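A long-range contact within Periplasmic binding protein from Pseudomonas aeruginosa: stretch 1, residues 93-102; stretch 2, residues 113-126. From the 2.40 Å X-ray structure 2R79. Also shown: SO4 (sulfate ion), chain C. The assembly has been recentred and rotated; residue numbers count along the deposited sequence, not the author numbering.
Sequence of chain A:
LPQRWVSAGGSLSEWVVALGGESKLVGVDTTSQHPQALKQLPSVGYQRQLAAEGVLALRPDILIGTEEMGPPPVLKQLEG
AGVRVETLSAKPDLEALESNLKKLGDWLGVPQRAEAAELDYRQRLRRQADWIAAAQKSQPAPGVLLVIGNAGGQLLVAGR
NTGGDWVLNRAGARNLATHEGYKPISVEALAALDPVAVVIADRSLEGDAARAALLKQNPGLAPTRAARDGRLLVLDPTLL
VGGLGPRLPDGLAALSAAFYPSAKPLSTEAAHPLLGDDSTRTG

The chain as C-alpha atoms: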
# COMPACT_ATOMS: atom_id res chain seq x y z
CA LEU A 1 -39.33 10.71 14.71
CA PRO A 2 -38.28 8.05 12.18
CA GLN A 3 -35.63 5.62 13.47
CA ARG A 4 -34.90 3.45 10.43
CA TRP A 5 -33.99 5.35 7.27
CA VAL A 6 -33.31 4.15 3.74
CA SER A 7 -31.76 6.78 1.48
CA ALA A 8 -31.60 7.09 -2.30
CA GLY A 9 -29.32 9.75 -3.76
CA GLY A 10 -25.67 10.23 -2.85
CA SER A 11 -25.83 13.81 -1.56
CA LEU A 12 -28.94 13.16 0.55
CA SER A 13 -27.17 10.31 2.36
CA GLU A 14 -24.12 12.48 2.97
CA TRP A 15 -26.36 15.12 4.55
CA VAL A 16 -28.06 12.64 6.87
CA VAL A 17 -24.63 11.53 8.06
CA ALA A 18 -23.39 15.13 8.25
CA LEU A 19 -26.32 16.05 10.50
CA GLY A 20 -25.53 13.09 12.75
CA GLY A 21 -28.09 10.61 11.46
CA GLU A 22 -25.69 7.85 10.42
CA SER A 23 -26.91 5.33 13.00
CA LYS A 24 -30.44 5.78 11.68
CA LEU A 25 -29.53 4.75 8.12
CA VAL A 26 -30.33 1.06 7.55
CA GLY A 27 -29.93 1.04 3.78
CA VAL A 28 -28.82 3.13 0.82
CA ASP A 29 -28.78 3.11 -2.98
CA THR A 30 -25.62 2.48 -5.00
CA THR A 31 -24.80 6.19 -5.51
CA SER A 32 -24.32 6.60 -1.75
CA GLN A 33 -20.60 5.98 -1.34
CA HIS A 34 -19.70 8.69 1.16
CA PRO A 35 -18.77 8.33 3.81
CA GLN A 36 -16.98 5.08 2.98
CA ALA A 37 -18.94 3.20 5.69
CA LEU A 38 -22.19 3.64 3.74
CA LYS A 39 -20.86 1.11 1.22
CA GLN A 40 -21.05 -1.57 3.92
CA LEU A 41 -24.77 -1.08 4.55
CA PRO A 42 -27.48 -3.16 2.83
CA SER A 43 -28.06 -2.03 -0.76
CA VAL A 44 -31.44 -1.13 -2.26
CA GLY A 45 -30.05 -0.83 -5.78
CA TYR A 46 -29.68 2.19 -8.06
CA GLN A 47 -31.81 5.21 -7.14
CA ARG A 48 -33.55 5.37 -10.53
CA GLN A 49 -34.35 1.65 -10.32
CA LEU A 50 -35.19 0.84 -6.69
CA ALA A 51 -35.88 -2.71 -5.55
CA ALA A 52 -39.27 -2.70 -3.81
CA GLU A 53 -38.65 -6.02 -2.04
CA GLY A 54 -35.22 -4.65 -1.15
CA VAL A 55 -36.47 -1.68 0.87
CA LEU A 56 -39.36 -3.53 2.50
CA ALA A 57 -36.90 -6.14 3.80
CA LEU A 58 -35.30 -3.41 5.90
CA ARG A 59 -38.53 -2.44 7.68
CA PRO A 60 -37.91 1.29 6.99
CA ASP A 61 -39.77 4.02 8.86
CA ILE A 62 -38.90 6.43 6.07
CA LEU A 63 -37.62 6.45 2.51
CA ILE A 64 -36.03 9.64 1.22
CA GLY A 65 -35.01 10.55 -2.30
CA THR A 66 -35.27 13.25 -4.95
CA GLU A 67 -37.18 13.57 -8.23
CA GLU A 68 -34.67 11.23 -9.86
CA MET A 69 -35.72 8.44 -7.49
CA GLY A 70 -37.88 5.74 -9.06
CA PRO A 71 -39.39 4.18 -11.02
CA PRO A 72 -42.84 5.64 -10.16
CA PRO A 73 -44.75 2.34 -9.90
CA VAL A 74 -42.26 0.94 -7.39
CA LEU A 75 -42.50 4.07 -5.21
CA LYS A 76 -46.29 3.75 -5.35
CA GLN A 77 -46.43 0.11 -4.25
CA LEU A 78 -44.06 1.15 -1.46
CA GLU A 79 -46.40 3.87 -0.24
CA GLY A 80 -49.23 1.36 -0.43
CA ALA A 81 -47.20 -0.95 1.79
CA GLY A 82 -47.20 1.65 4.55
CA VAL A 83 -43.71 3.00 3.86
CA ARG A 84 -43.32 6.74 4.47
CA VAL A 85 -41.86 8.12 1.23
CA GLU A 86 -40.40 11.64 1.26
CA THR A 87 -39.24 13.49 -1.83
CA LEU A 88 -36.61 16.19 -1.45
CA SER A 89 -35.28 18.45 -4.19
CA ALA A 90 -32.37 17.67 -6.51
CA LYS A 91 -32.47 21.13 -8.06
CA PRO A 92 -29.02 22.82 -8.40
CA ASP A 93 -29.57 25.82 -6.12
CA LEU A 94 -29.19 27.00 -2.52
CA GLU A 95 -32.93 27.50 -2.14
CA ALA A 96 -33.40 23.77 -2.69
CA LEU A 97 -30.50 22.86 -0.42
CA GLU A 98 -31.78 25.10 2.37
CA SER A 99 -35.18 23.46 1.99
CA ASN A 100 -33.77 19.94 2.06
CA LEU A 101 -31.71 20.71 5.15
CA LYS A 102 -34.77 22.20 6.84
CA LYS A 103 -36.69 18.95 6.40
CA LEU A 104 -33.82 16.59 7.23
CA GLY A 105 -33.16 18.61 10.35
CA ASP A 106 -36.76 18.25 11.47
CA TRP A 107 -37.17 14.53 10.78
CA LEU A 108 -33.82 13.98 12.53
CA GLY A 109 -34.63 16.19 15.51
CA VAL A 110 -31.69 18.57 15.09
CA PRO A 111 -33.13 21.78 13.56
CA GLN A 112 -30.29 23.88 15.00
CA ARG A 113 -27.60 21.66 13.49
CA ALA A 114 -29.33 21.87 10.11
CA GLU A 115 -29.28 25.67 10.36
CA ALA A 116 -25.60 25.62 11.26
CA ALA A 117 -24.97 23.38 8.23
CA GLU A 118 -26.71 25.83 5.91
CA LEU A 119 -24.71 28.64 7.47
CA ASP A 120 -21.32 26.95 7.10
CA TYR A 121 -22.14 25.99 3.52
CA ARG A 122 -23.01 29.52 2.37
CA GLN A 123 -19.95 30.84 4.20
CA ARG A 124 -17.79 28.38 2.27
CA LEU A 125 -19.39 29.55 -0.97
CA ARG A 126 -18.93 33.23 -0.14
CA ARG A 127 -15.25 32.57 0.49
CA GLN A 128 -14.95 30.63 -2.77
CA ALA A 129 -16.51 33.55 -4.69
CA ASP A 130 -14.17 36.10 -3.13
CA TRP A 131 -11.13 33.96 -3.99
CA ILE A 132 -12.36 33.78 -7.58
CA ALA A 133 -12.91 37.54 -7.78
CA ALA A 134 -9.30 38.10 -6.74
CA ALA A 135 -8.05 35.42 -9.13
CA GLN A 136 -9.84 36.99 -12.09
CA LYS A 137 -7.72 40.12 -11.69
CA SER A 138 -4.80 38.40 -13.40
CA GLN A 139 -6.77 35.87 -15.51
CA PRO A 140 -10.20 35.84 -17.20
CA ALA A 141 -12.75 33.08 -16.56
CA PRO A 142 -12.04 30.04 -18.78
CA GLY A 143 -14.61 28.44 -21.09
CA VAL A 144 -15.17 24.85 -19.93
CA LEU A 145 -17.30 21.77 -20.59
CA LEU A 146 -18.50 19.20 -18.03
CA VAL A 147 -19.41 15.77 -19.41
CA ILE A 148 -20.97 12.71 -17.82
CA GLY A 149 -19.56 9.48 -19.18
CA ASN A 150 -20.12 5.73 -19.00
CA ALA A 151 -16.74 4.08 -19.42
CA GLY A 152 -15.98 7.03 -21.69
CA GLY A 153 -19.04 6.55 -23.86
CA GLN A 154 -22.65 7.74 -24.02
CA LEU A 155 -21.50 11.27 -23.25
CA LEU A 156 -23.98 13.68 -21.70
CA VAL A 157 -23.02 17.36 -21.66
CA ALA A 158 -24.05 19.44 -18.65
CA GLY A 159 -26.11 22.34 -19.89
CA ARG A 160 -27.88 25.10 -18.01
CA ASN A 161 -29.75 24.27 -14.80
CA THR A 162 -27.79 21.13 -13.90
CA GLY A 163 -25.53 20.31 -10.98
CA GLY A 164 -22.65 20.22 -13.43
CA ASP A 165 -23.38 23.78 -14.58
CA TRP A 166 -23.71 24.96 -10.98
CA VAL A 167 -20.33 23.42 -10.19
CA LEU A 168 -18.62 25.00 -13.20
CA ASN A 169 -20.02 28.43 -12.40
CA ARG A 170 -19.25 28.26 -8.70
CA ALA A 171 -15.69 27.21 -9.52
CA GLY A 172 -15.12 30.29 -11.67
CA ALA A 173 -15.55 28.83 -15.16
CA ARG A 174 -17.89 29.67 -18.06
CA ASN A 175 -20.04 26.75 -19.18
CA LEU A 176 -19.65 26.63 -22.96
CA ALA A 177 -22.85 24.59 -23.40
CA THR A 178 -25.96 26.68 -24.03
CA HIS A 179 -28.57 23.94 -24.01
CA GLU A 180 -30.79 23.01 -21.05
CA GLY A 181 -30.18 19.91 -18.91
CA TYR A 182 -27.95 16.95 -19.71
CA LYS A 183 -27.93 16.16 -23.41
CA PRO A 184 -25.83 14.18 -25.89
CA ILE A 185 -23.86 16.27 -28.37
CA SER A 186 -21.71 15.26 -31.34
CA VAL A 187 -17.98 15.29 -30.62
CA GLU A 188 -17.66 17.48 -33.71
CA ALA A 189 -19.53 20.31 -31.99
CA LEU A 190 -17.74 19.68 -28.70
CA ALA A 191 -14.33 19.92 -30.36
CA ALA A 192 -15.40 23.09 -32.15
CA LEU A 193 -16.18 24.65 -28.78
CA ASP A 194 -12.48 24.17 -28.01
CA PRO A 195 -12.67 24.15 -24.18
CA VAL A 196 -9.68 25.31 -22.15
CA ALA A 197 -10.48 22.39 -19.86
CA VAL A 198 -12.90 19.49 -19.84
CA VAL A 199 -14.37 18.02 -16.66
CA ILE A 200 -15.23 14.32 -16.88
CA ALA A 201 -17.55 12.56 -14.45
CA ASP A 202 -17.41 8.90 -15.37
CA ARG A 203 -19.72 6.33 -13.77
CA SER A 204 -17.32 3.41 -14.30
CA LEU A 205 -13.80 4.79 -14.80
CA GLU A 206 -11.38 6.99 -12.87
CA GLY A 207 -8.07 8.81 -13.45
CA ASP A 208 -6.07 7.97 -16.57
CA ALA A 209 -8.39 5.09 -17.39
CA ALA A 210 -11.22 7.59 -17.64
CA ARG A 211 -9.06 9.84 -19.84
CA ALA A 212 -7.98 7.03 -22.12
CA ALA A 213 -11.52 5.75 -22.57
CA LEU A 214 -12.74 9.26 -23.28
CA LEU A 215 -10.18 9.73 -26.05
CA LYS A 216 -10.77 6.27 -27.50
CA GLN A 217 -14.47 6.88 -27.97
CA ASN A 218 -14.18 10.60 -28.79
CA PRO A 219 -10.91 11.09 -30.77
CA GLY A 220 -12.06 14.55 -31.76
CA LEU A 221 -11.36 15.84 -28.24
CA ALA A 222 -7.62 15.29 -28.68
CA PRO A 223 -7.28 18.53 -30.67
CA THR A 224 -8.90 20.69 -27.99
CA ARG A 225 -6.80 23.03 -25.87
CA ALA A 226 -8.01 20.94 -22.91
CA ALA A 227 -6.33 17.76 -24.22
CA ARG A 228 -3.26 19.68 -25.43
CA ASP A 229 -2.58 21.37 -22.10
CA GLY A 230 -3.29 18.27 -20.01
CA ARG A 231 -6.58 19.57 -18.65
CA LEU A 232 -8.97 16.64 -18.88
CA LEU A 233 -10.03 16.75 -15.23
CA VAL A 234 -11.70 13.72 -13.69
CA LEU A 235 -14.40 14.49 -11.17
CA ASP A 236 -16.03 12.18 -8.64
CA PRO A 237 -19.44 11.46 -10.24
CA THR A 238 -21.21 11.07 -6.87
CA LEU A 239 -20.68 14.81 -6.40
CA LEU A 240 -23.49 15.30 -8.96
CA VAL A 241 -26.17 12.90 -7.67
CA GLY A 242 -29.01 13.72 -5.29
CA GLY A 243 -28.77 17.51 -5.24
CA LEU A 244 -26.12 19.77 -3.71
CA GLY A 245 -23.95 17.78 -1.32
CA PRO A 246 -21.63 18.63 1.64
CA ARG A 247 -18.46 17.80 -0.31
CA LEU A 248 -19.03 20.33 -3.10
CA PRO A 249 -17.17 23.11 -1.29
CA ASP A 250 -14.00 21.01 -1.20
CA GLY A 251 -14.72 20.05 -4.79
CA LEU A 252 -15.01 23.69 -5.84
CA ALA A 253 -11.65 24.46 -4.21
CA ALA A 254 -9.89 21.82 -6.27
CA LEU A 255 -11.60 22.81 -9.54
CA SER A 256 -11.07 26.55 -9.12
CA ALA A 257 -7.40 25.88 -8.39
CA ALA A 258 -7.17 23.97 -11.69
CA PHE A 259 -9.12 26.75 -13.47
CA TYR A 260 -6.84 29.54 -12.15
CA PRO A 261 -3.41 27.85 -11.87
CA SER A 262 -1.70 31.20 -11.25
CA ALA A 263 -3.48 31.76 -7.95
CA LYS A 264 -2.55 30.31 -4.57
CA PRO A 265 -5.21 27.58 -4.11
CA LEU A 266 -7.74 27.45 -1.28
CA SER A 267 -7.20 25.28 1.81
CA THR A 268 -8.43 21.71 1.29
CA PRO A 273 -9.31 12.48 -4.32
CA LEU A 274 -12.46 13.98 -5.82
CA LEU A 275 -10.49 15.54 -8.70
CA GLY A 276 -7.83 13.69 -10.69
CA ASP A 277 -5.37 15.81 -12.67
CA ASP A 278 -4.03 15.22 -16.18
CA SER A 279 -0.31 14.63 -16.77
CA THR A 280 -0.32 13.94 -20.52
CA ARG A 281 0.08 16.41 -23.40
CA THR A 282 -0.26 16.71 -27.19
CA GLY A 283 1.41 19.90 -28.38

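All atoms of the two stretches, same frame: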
# COMPACT_ATOMS: atom_id res chain seq x y z
N ASP A 93 -29.56 24.47 -6.69
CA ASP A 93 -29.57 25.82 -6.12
C ASP A 93 -29.70 25.82 -4.59
O ASP A 93 -30.25 24.89 -4.01
CB ASP A 93 -30.70 26.67 -6.73
CG ASP A 93 -32.07 26.16 -6.37
OD1 ASP A 93 -32.50 25.14 -6.94
OD2 ASP A 93 -32.71 26.79 -5.50
N LEU A 94 -29.18 26.87 -3.97
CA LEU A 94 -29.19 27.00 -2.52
C LEU A 94 -30.58 26.99 -1.91
O LEU A 94 -30.77 26.53 -0.79
CB LEU A 94 -28.46 28.27 -2.10
CG LEU A 94 -27.00 28.31 -2.55
CD1 LEU A 94 -26.35 29.58 -2.04
CD2 LEU A 94 -26.27 27.08 -2.01
N GLU A 95 -31.57 27.49 -2.65
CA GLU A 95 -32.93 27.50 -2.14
C GLU A 95 -33.37 26.07 -1.89
O GLU A 95 -34.00 25.77 -0.87
CB GLU A 95 -33.89 28.17 -3.12
CG GLU A 95 -35.35 28.02 -2.72
CD GLU A 95 -36.30 28.75 -3.65
OE1 GLU A 95 -36.21 28.53 -4.89
OE2 GLU A 95 -37.13 29.53 -3.15
N ALA A 96 -33.04 25.18 -2.82
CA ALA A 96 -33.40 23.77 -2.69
C ALA A 96 -32.63 23.14 -1.54
O ALA A 96 -33.19 22.41 -0.72
CB ALA A 96 -33.11 23.04 -3.98
N LEU A 97 -31.33 23.42 -1.48
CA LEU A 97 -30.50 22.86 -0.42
C LEU A 97 -31.07 23.26 0.93
O LEU A 97 -31.35 22.41 1.77
CB LEU A 97 -29.06 23.36 -0.54
CG LEU A 97 -28.13 22.92 0.59
CD1 LEU A 97 -28.22 21.42 0.82
CD2 LEU A 97 -26.71 23.32 0.23
N GLU A 98 -31.25 24.56 1.13
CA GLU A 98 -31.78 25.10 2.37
C GLU A 98 -33.13 24.51 2.74
O GLU A 98 -33.49 24.44 3.91
CB GLU A 98 -31.88 26.62 2.28
CG GLU A 98 -30.52 27.29 2.24
CD GLU A 98 -30.58 28.74 1.79
OE1 GLU A 98 -31.44 29.49 2.29
OE2 GLU A 98 -29.74 29.14 0.95
N SER A 99 -33.89 24.06 1.74
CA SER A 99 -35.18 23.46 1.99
C SER A 99 -35.00 21.99 2.37
O SER A 99 -35.73 21.46 3.20
CB SER A 99 -36.06 23.57 0.75
OG SER A 99 -37.23 22.78 0.90
N ASN A 100 -34.03 21.33 1.74
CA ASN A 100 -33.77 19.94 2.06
C ASN A 100 -33.22 19.84 3.48
O ASN A 100 -33.63 18.99 4.26
CB ASN A 100 -32.76 19.34 1.08
CG ASN A 100 -33.35 19.08 -0.30
OD1 ASN A 100 -34.57 19.04 -0.47
ND2 ASN A 100 -32.48 18.89 -1.28
N LEU A 101 -32.29 20.73 3.82
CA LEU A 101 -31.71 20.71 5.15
C LEU A 101 -32.77 20.97 6.22
O LEU A 101 -32.74 20.37 7.29
CB LEU A 101 -30.59 21.75 5.26
CG LEU A 101 -29.33 21.47 4.45
CD1 LEU A 101 -28.30 22.54 4.74
CD2 LEU A 101 -28.78 20.10 4.80
N LYS A 102 -33.69 21.87 5.92
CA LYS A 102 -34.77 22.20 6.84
C LYS A 102 -35.55 20.94 7.19
O LYS A 102 -35.78 20.65 8.37
CB LYS A 102 -35.71 23.22 6.19
CG LYS A 102 -36.98 23.51 6.98
CD LYS A 102 -36.69 24.16 8.32
CE LYS A 102 -37.98 24.46 9.08
NZ LYS A 102 -37.71 25.09 10.40
N ARG A 113 -28.75 22.17 14.22
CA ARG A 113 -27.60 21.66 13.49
C ARG A 113 -27.78 21.86 11.99
O ARG A 113 -26.82 22.15 11.28
CB ARG A 113 -27.39 20.17 13.80
CG ARG A 113 -26.26 19.52 12.99
CD ARG A 113 -24.95 20.29 13.15
NE ARG A 113 -23.81 19.62 12.52
CZ ARG A 113 -23.12 20.10 11.49
NH1 ARG A 113 -23.44 21.27 10.95
NH2 ARG A 113 -22.09 19.42 11.01
N ALA A 114 -29.01 21.71 11.52
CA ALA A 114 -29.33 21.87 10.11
C ALA A 114 -29.10 23.33 9.71
O ALA A 114 -28.59 23.61 8.63
CB ALA A 114 -30.77 21.47 9.84
N GLU A 115 -29.47 24.24 10.61
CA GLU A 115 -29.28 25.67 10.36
C GLU A 115 -27.80 25.98 10.31
O GLU A 115 -27.35 26.75 9.45
CB GLU A 115 -29.95 26.50 11.46
CG GLU A 115 -31.41 26.82 11.20
CD GLU A 115 -32.04 27.65 12.31
OE1 GLU A 115 -31.44 28.68 12.71
OE2 GLU A 115 -33.15 27.29 12.77
N ALA A 116 -27.03 25.39 11.22
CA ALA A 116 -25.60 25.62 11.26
C ALA A 116 -24.95 25.07 9.98
O ALA A 116 -23.98 25.64 9.48
CB ALA A 116 -24.99 24.94 12.48
N ALA A 117 -25.50 23.98 9.45
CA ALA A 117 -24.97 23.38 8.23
C ALA A 117 -25.20 24.32 7.05
O ALA A 117 -24.32 24.51 6.22
CB ALA A 117 -25.64 22.04 7.97
N GLU A 118 -26.39 24.90 6.98
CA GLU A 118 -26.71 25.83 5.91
C GLU A 118 -25.78 27.04 6.01
O GLU A 118 -25.27 27.54 5.01
CB GLU A 118 -28.16 26.29 6.04
CG GLU A 118 -28.58 27.25 4.94
CD GLU A 118 -29.75 28.14 5.34
OE1 GLU A 118 -30.75 27.61 5.87
OE2 GLU A 118 -29.66 29.36 5.12
N LEU A 119 -25.56 27.49 7.23
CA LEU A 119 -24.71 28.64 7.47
C LEU A 119 -23.26 28.39 7.06
O LEU A 119 -22.66 29.21 6.37
CB LEU A 119 -24.79 29.03 8.95
CG LEU A 119 -24.04 30.26 9.46
CD1 LEU A 119 -24.39 31.49 8.62
CD2 LEU A 119 -24.42 30.48 10.92
N ASP A 120 -22.70 27.25 7.47
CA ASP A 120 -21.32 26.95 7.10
C ASP A 120 -21.17 26.80 5.59
O ASP A 120 -20.17 27.20 5.01
CB ASP A 120 -20.84 25.65 7.76
CG ASP A 120 -20.77 25.75 9.27
OD1 ASP A 120 -20.32 26.80 9.77
OD2 ASP A 120 -21.15 24.77 9.95
N TYR A 121 -22.18 26.21 4.95
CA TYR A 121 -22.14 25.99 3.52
C TYR A 121 -22.06 27.31 2.76
O TYR A 121 -21.17 27.51 1.93
CB TYR A 121 -23.39 25.22 3.08
CG TYR A 121 -23.22 24.45 1.80
CD1 TYR A 121 -22.58 23.22 1.78
CD2 TYR A 121 -23.77 24.92 0.60
CE1 TYR A 121 -22.48 22.46 0.62
CE2 TYR A 121 -23.68 24.18 -0.58
CZ TYR A 121 -23.04 22.95 -0.56
OH TYR A 121 -22.98 22.18 -1.69
N ARG A 122 -22.99 28.23 3.05
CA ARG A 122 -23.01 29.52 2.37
C ARG A 122 -21.74 30.31 2.64
O ARG A 122 -21.26 31.04 1.77
CB ARG A 122 -24.25 30.31 2.79
CG ARG A 122 -25.54 29.51 2.60
CD ARG A 122 -26.78 30.38 2.48
NE ARG A 122 -26.75 31.50 3.41
CZ ARG A 122 -27.79 32.27 3.71
NH1 ARG A 122 -28.97 32.03 3.14
NH2 ARG A 122 -27.66 33.28 4.56
N GLN A 123 -21.17 30.14 3.83
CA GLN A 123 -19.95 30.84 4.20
C GLN A 123 -18.82 30.32 3.31
O GLN A 123 -17.97 31.09 2.85
CB GLN A 123 -19.62 30.57 5.67
CG GLN A 123 -18.50 31.42 6.24
CD GLN A 123 -18.95 32.84 6.55
OE1 GLN A 123 -19.92 33.05 7.28
NE2 GLN A 123 -18.23 33.83 5.99
N ARG A 124 -18.79 29.00 3.11
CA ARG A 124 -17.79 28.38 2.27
C ARG A 124 -17.91 28.94 0.86
O ARG A 124 -16.91 29.29 0.23
CB ARG A 124 -18.00 26.86 2.23
CG ARG A 124 -17.60 26.10 3.50
CD ARG A 124 -16.12 26.25 3.81
NE ARG A 124 -15.25 25.57 2.86
CZ ARG A 124 -15.10 24.25 2.78
NH1 ARG A 124 -15.76 23.45 3.60
NH2 ARG A 124 -14.27 23.73 1.88
N LEU A 125 -19.14 29.04 0.37
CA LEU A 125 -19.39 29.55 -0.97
C LEU A 125 -19.03 31.02 -1.12
O LEU A 125 -18.54 31.43 -2.17
CB LEU A 125 -20.86 29.33 -1.36
CG LEU A 125 -21.30 27.86 -1.40
CD1 LEU A 125 -22.74 27.76 -1.84
CD2 LEU A 125 -20.39 27.09 -2.33
N ARG A 126 -19.26 31.82 -0.08
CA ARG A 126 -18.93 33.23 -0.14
C ARG A 126 -17.42 33.40 -0.24
O ARG A 126 -16.91 34.26 -0.96
CB ARG A 126 -19.44 33.96 1.11
CG ARG A 126 -19.41 35.48 0.97
CD ARG A 126 -20.07 36.18 2.14
NE ARG A 126 -19.18 36.31 3.29
CZ ARG A 126 -19.56 36.80 4.46
NH1 ARG A 126 -20.80 37.21 4.64
NH2 ARG A 126 -18.69 36.88 5.46
S SO4 C . -27.92 29.34 -6.76
O1 SO4 C . -29.14 29.91 -6.08
O2 SO4 C . -28.21 28.91 -8.17
O3 SO4 C . -26.89 30.42 -6.73
O4 SO4 C . -27.36 28.18 -6.00
O HOH W 1 -29.51 31.71 0.53

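The two stretches form a nearly antiparallel helix pair, held by a leucine-rich apolar seam and flanked by a charged cluster, with no direct hydrogen bond between them. Their axes approach to 9.3 Å at 159°, and the helices draw together toward the end of stretch 1: the CA atoms of Leu94 and Arg122 lie 8.3 Å apart, those of Leu101 and Ala114 only 5.6 Å. The small side chain of Ala114 suits this close approach, its CB resting 3.4 Å from Leu101 O, while Leu101 CD1 reaches to 4.2 Å from Ala117 CB. Where the helices are wider apart, stretch 2 presents the larger side chains of Tyr121 and Leu125. Leu97 CD2 sits over one face of the Tyr121 ring, 3.6 Å from its centroid, in a CH-pi contact; Leu94 CD2 lies at the ring edge and also meets Leu125 CD1 at 3.6 Å.

Beside this seam, Glu98 OE1 and Glu118 OE2, both acceptors, come within 3.3 Å. Arg122 offsets their like charges: its NH1 forms a long salt bridge to Glu98 OE1 (3.6 Å) and, within its own helix, a salt bridge to Glu118 OE2 (3.4 Å), resting on charge alone because no N-H points at the oxygen. A water bridges the pair Glu98 and Arg122, its oxygen donating to Glu98 OE2 (2.6 Å) and weakly accepting from Arg122 NH1 (2.7 Å).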